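Local coordinates for telomerase reverse transcriptase (Candida tropicalis MYA-3404, PDB 6ZD1), which probably extends telomeres as the catalytic subunit of telomerase, copying a template within the enzyme's RNA component into DNA repeats at chromosome ends, at residues S42-N47 with E161-W166; F338-C343 with I475-M480. All blocks are in the same frame, centred on the assembly; numbering follows the deposited sequence.

Interaction 1: residues S42-N47 with E161-W166; sequences SRIISN and EGYINW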
# COMPACT_ATOMS: atom_id res chain seq x y z
N SER A 42 -6.71 -28.83 25.75
CA SER A 42 -5.79 -29.95 25.89
C SER A 42 -5.87 -30.87 24.69
O SER A 42 -4.84 -31.33 24.18
CB SER A 42 -6.09 -30.72 27.18
OG SER A 42 -6.01 -29.88 28.31
N ARG A 43 -7.08 -31.15 24.21
CA ARG A 43 -7.22 -32.05 23.07
C ARG A 43 -6.72 -31.42 21.78
O ARG A 43 -6.21 -32.12 20.91
CB ARG A 43 -8.68 -32.48 22.93
CG ARG A 43 -9.09 -33.52 23.95
CD ARG A 43 -10.55 -33.37 24.33
NE ARG A 43 -11.45 -33.58 23.21
CZ ARG A 43 -12.65 -33.04 23.11
NH1 ARG A 43 -13.10 -32.24 24.07
NH2 ARG A 43 -13.41 -33.28 22.05
N ILE A 44 -6.84 -30.09 21.65
CA ILE A 44 -6.31 -29.43 20.46
C ILE A 44 -4.79 -29.44 20.48
O ILE A 44 -4.14 -29.80 19.49
CB ILE A 44 -6.86 -28.00 20.35
CG1 ILE A 44 -8.37 -28.03 20.09
CG2 ILE A 44 -6.13 -27.23 19.26
CD1 ILE A 44 -9.01 -26.67 20.02
N ILE A 45 -4.20 -29.09 21.63
CA ILE A 45 -2.75 -29.10 21.75
C ILE A 45 -2.21 -30.51 21.57
O ILE A 45 -1.15 -30.72 20.97
CB ILE A 45 -2.32 -28.48 23.09
CG1 ILE A 45 -2.65 -26.99 23.11
CG2 ILE A 45 -0.83 -28.68 23.34
CD1 ILE A 45 -2.18 -26.27 24.36
N SER A 46 -2.94 -31.51 22.07
CA SER A 46 -2.49 -32.89 21.92
C SER A 46 -2.50 -33.32 20.46
O SER A 46 -1.55 -33.96 19.99
CB SER A 46 -3.37 -33.83 22.75
OG SER A 46 -4.66 -33.96 22.18
N ASN A 47 -3.55 -32.96 19.72
CA ASN A 47 -3.58 -33.28 18.30
C ASN A 47 -2.46 -32.57 17.56
O ASN A 47 -1.90 -33.13 16.60
CB ASN A 47 -4.94 -32.90 17.71
CG ASN A 47 -6.06 -33.78 18.22
OD1 ASN A 47 -5.85 -34.95 18.54
ND2 ASN A 47 -7.26 -33.22 18.31
N GLU A 161 -15.47 -15.15 22.18
CA GLU A 161 -14.67 -14.22 21.39
C GLU A 161 -13.18 -14.51 21.56
O GLU A 161 -12.43 -14.56 20.57
CB GLU A 161 -14.98 -12.78 21.81
CG GLU A 161 -16.40 -12.30 21.49
CD GLU A 161 -16.72 -10.93 22.08
OE1 GLU A 161 -16.02 -10.51 23.03
OE2 GLU A 161 -17.66 -10.27 21.60
N GLY A 162 -12.73 -14.71 22.80
CA GLY A 162 -11.33 -15.04 23.03
C GLY A 162 -10.93 -16.39 22.45
O GLY A 162 -9.79 -16.57 22.03
N TYR A 163 -11.87 -17.34 22.41
CA TYR A 163 -11.57 -18.64 21.83
C TYR A 163 -11.45 -18.55 20.31
O TYR A 163 -10.45 -18.98 19.73
CB TYR A 163 -12.64 -19.66 22.22
CG TYR A 163 -12.50 -20.99 21.51
CD1 TYR A 163 -11.48 -21.88 21.86
CD2 TYR A 163 -13.38 -21.37 20.50
CE1 TYR A 163 -11.35 -23.10 21.22
CE2 TYR A 163 -13.25 -22.59 19.85
CZ TYR A 163 -12.23 -23.45 20.22
OH TYR A 163 -12.08 -24.66 19.59
N ILE A 164 -12.47 -17.98 19.66
CA ILE A 164 -12.44 -17.87 18.21
C ILE A 164 -11.26 -17.01 17.77
O ILE A 164 -10.59 -17.31 16.77
CB ILE A 164 -13.77 -17.31 17.68
CG1 ILE A 164 -14.91 -18.26 18.02
CG2 ILE A 164 -13.69 -17.07 16.18
CD1 ILE A 164 -14.70 -19.67 17.51
N ASN A 165 -10.96 -15.96 18.53
CA ASN A 165 -9.79 -15.14 18.23
C ASN A 165 -8.52 -15.98 18.26
O ASN A 165 -7.69 -15.91 17.34
CB ASN A 165 -9.71 -13.97 19.21
CG ASN A 165 -8.71 -12.92 18.78
OD1 ASN A 165 -7.56 -12.92 19.24
ND2 ASN A 165 -9.13 -12.02 17.90
N TRP A 166 -8.36 -16.80 19.31
CA TRP A 166 -7.20 -17.68 19.38
C TRP A 166 -7.20 -18.71 18.26
O TRP A 166 -6.13 -19.11 17.79
CB TRP A 166 -7.15 -18.37 20.75
CG TRP A 166 -6.11 -19.45 20.84
CD1 TRP A 166 -4.77 -19.30 21.07
CD2 TRP A 166 -6.33 -20.87 20.72
NE1 TRP A 166 -4.15 -20.52 21.10
CE2 TRP A 166 -5.08 -21.50 20.88
CE3 TRP A 166 -7.46 -21.65 20.49
CZ2 TRP A 166 -4.94 -22.89 20.83
CZ3 TRP A 166 -7.31 -23.03 20.43
CH2 TRP A 166 -6.06 -23.63 20.60
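One residue before Ile44, which meets Tyr163 and Trp166 across the contact, the carbonyl oxygen Arg43 O is gripped by two donors of its own helix. Ser46 OG binds Arg43 O at 2.7 Å, standing above the carbonyl plane, and the helical bond from Asn47 N, 3.0 Å, ends on the same Arg43 O. The contact itself is carried by Ile44. Its longer branch is fully extended, CD1 anti to CA (chi2 178°), and this reach spans much of the gap between backbones whose nearest CA atoms, Ile44 CA and Trp166 CA, are 11.8 Å apart. CD1 arrives at the edge of the phenol ring, 3.7 Å from Tyr163 OH, and also brushes Trp166 CZ3 at 4.0 Å. The other methyl, Ile44 CG2, stops at the edge of the indole, 3.8 Å from Trp166 CH2. Both aromatic side chains leave helix 158-179 with CG anti to the backbone N (chi1 172° and 171°), and from positions three residues apart, about one turn, they point their outer ends at the same isoleucine. Leu94 and Ile4 also pack on Ile44, while Val11 and Glu14 of helix 8-14 touch Trp166. Helix 36-50 thus packs against helix 158-179 of the telomerase RNA-binding domain. With no hydrogen bond between the segments, their contact is van der Waals packing, and the phenol oxygen that Ile44 CD1 touches has its hydrogen-bonding partner in Ala98 O.

Interaction 2: residues F338-C343 with I475-M480; sequences FDMKEC and ILYSTM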
# COMPACT_ATOMS: atom_id res chain seq x y z
N PHE A 338 4.55 7.76 -23.37
CA PHE A 338 5.83 7.08 -23.26
C PHE A 338 6.21 6.99 -21.79
O PHE A 338 5.87 7.88 -21.00
CB PHE A 338 6.92 7.80 -24.07
CG PHE A 338 7.12 9.26 -23.71
CD1 PHE A 338 6.32 10.25 -24.27
CD2 PHE A 338 8.11 9.63 -22.82
CE1 PHE A 338 6.51 11.59 -23.94
CE2 PHE A 338 8.30 10.97 -22.48
CZ PHE A 338 7.50 11.94 -23.05
N ASP A 339 6.85 5.88 -21.41
CA ASP A 339 7.21 5.62 -20.03
C ASP A 339 8.71 5.36 -19.90
O ASP A 339 9.42 5.17 -20.90
CB ASP A 339 6.42 4.43 -19.46
CG ASP A 339 6.69 3.13 -20.20
OD1 ASP A 339 6.77 3.15 -21.45
OD2 ASP A 339 6.82 2.09 -19.53
N MSE A 340 9.18 5.34 -18.66
CA MSE A 340 10.60 5.14 -18.37
C MSE A 340 10.90 3.71 -17.92
O MSE A 340 10.12 3.10 -17.18
CB MSE A 340 11.08 6.14 -17.32
CG MSE A 340 10.93 7.59 -17.74
SE MSE A 340 11.77 7.97 -19.46
CE MSE A 340 11.44 9.89 -19.57
N LYS A 341 12.03 3.19 -18.38
CA LYS A 341 12.49 1.85 -18.01
C LYS A 341 13.22 1.92 -16.68
O LYS A 341 14.29 2.53 -16.58
CB LYS A 341 13.42 1.29 -19.09
CG LYS A 341 12.73 0.74 -20.32
CD LYS A 341 13.75 0.22 -21.33
CE LYS A 341 14.66 1.34 -21.82
NZ LYS A 341 15.57 0.90 -22.91
N GLU A 342 12.65 1.28 -15.65
CA GLU A 342 13.30 1.10 -14.35
C GLU A 342 13.82 2.43 -13.79
O GLU A 342 15.01 2.59 -13.50
CB GLU A 342 14.43 0.07 -14.44
CG GLU A 342 14.02 -1.26 -15.07
CD GLU A 342 12.85 -1.92 -14.36
OE1 GLU A 342 11.72 -1.82 -14.88
OE2 GLU A 342 13.05 -2.52 -13.29
N CYS A 343 12.90 3.39 -13.64
CA CYS A 343 13.29 4.75 -13.27
C CYS A 343 14.04 4.79 -11.95
O CYS A 343 14.94 5.62 -11.77
CB CYS A 343 12.06 5.65 -13.22
SG CYS A 343 10.94 5.29 -11.87
N ILE A 475 11.49 14.90 -7.45
CA ILE A 475 12.34 16.09 -7.59
C ILE A 475 13.10 16.05 -8.91
O ILE A 475 13.15 17.03 -9.65
CB ILE A 475 13.30 16.21 -6.39
CG1 ILE A 475 12.54 16.57 -5.12
CG2 ILE A 475 14.38 17.24 -6.67
CD1 ILE A 475 13.43 16.60 -3.89
N LEU A 476 13.72 14.90 -9.21
CA LEU A 476 14.58 14.82 -10.39
C LEU A 476 13.76 14.94 -11.68
O LEU A 476 14.12 15.71 -12.58
CB LEU A 476 15.36 13.50 -10.38
CG LEU A 476 16.32 13.27 -11.55
CD1 LEU A 476 17.25 14.46 -11.74
CD2 LEU A 476 17.13 12.00 -11.38
N TYR A 477 12.65 14.21 -11.78
CA TYR A 477 11.87 14.25 -13.01
C TYR A 477 11.13 15.58 -13.18
O TYR A 477 10.94 16.03 -14.31
CB TYR A 477 10.88 13.07 -13.06
CG TYR A 477 11.49 11.76 -13.53
CD1 TYR A 477 12.86 11.62 -13.70
CD2 TYR A 477 10.68 10.67 -13.82
CE1 TYR A 477 13.41 10.42 -14.14
CE2 TYR A 477 11.22 9.47 -14.26
CZ TYR A 477 12.58 9.35 -14.42
OH TYR A 477 13.11 8.16 -14.85
N SER A 478 10.73 16.22 -12.08
CA SER A 478 10.19 17.57 -12.20
C SER A 478 11.24 18.54 -12.71
O SER A 478 10.97 19.36 -13.60
CB SER A 478 9.64 18.05 -10.85
OG SER A 478 8.57 17.23 -10.41
N THR A 479 12.46 18.45 -12.17
CA THR A 479 13.57 19.26 -12.66
C THR A 479 13.88 18.93 -14.11
O THR A 479 14.14 19.83 -14.92
CB THR A 479 14.80 19.02 -11.78
OG1 THR A 479 14.49 19.38 -10.43
CG2 THR A 479 15.97 19.86 -12.27
N MSE A 480 13.88 17.65 -14.46
CA MSE A 480 14.17 17.21 -15.82
C MSE A 480 13.14 17.74 -16.81
O MSE A 480 13.50 18.30 -17.84
CB MSE A 480 14.21 15.69 -15.88
CG MSE A 480 14.50 15.14 -17.27
SE MSE A 480 14.27 13.20 -17.38
CE MSE A 480 12.36 13.09 -16.98
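The phenol end of Tyr477 projects from helix 469-484 into a notch formed by the selenomethionine Met340 and Cys343, two residues of the chain that leaves strand 334-339. The tightest approach is at the hydroxyl, where Cys343 CB lies 3.2 Å from Tyr477 OH. Met340 CG forms the other wall, 3.7 Å from Tyr477 OH and 4.0 Å from Tyr477 CE2. The two walls stand on opposite sides of the ring plane, each approaching obliquely, so the outer end of the ring is wedged between them. Cys343 offers its CB to the tyrosine because SG sits between the backbone N and the carbonyl carbon (chi1 69°), which turns the sulfur off the hydroxyl.

Met340 and Tyr477 run past one another, pointing in opposite senses. The Met340 chain bends at chi2 (-53°), carrying the selenium and terminal methyl alongside the tyrosine rather than straight ahead, until Met340 CE comes within 4.2 Å of Met480 CE. Met480, also a selenomethionine, bulges from the same helix one turn on from Tyr477, and its methyl CE lies 3.6 Å above the Tyr477 ring plane, offset toward the rim. Met340 CG is on this same side, so the two selenomethionines together flank one side of the phenol and Cys343 the other.

All four residues are buried, and the segments share no hydrogen bond. The sequence running out of strand 334-339 fits motif A of a reverse transcriptase palm, and the helix probably follows motif B'. Strand 334-339 lies between strands 503-508 and 539-541, with Phe504 of the former touching both Met340 and Met480. On other sides of helix 469-484, Ile475 packs on helices 263-298 and 349-359.

Overall arrangement
From the N terminus, helix 36-50 comes first, and interaction 1 closes a loop of 113 residues, 47 of them helical and none in strands, when the chain reaches helix 158-179. Only later does strand 334-339 open interaction 2, which closes 131 residues further on at helix 469-484 after a mixture of helices and strands. The two contacts are therefore in series, neither nested nor crossed. Interactions 1 and 2 lie on opposite sides of the chain's centre, with centres about 53 Å apart. Interaction 1 ties helix 36-50 to a helix of the RNA-binding domain; interaction 2 ties the chain leaving strand 334-339 to helix 469-484, both within the reverse transcriptase domain.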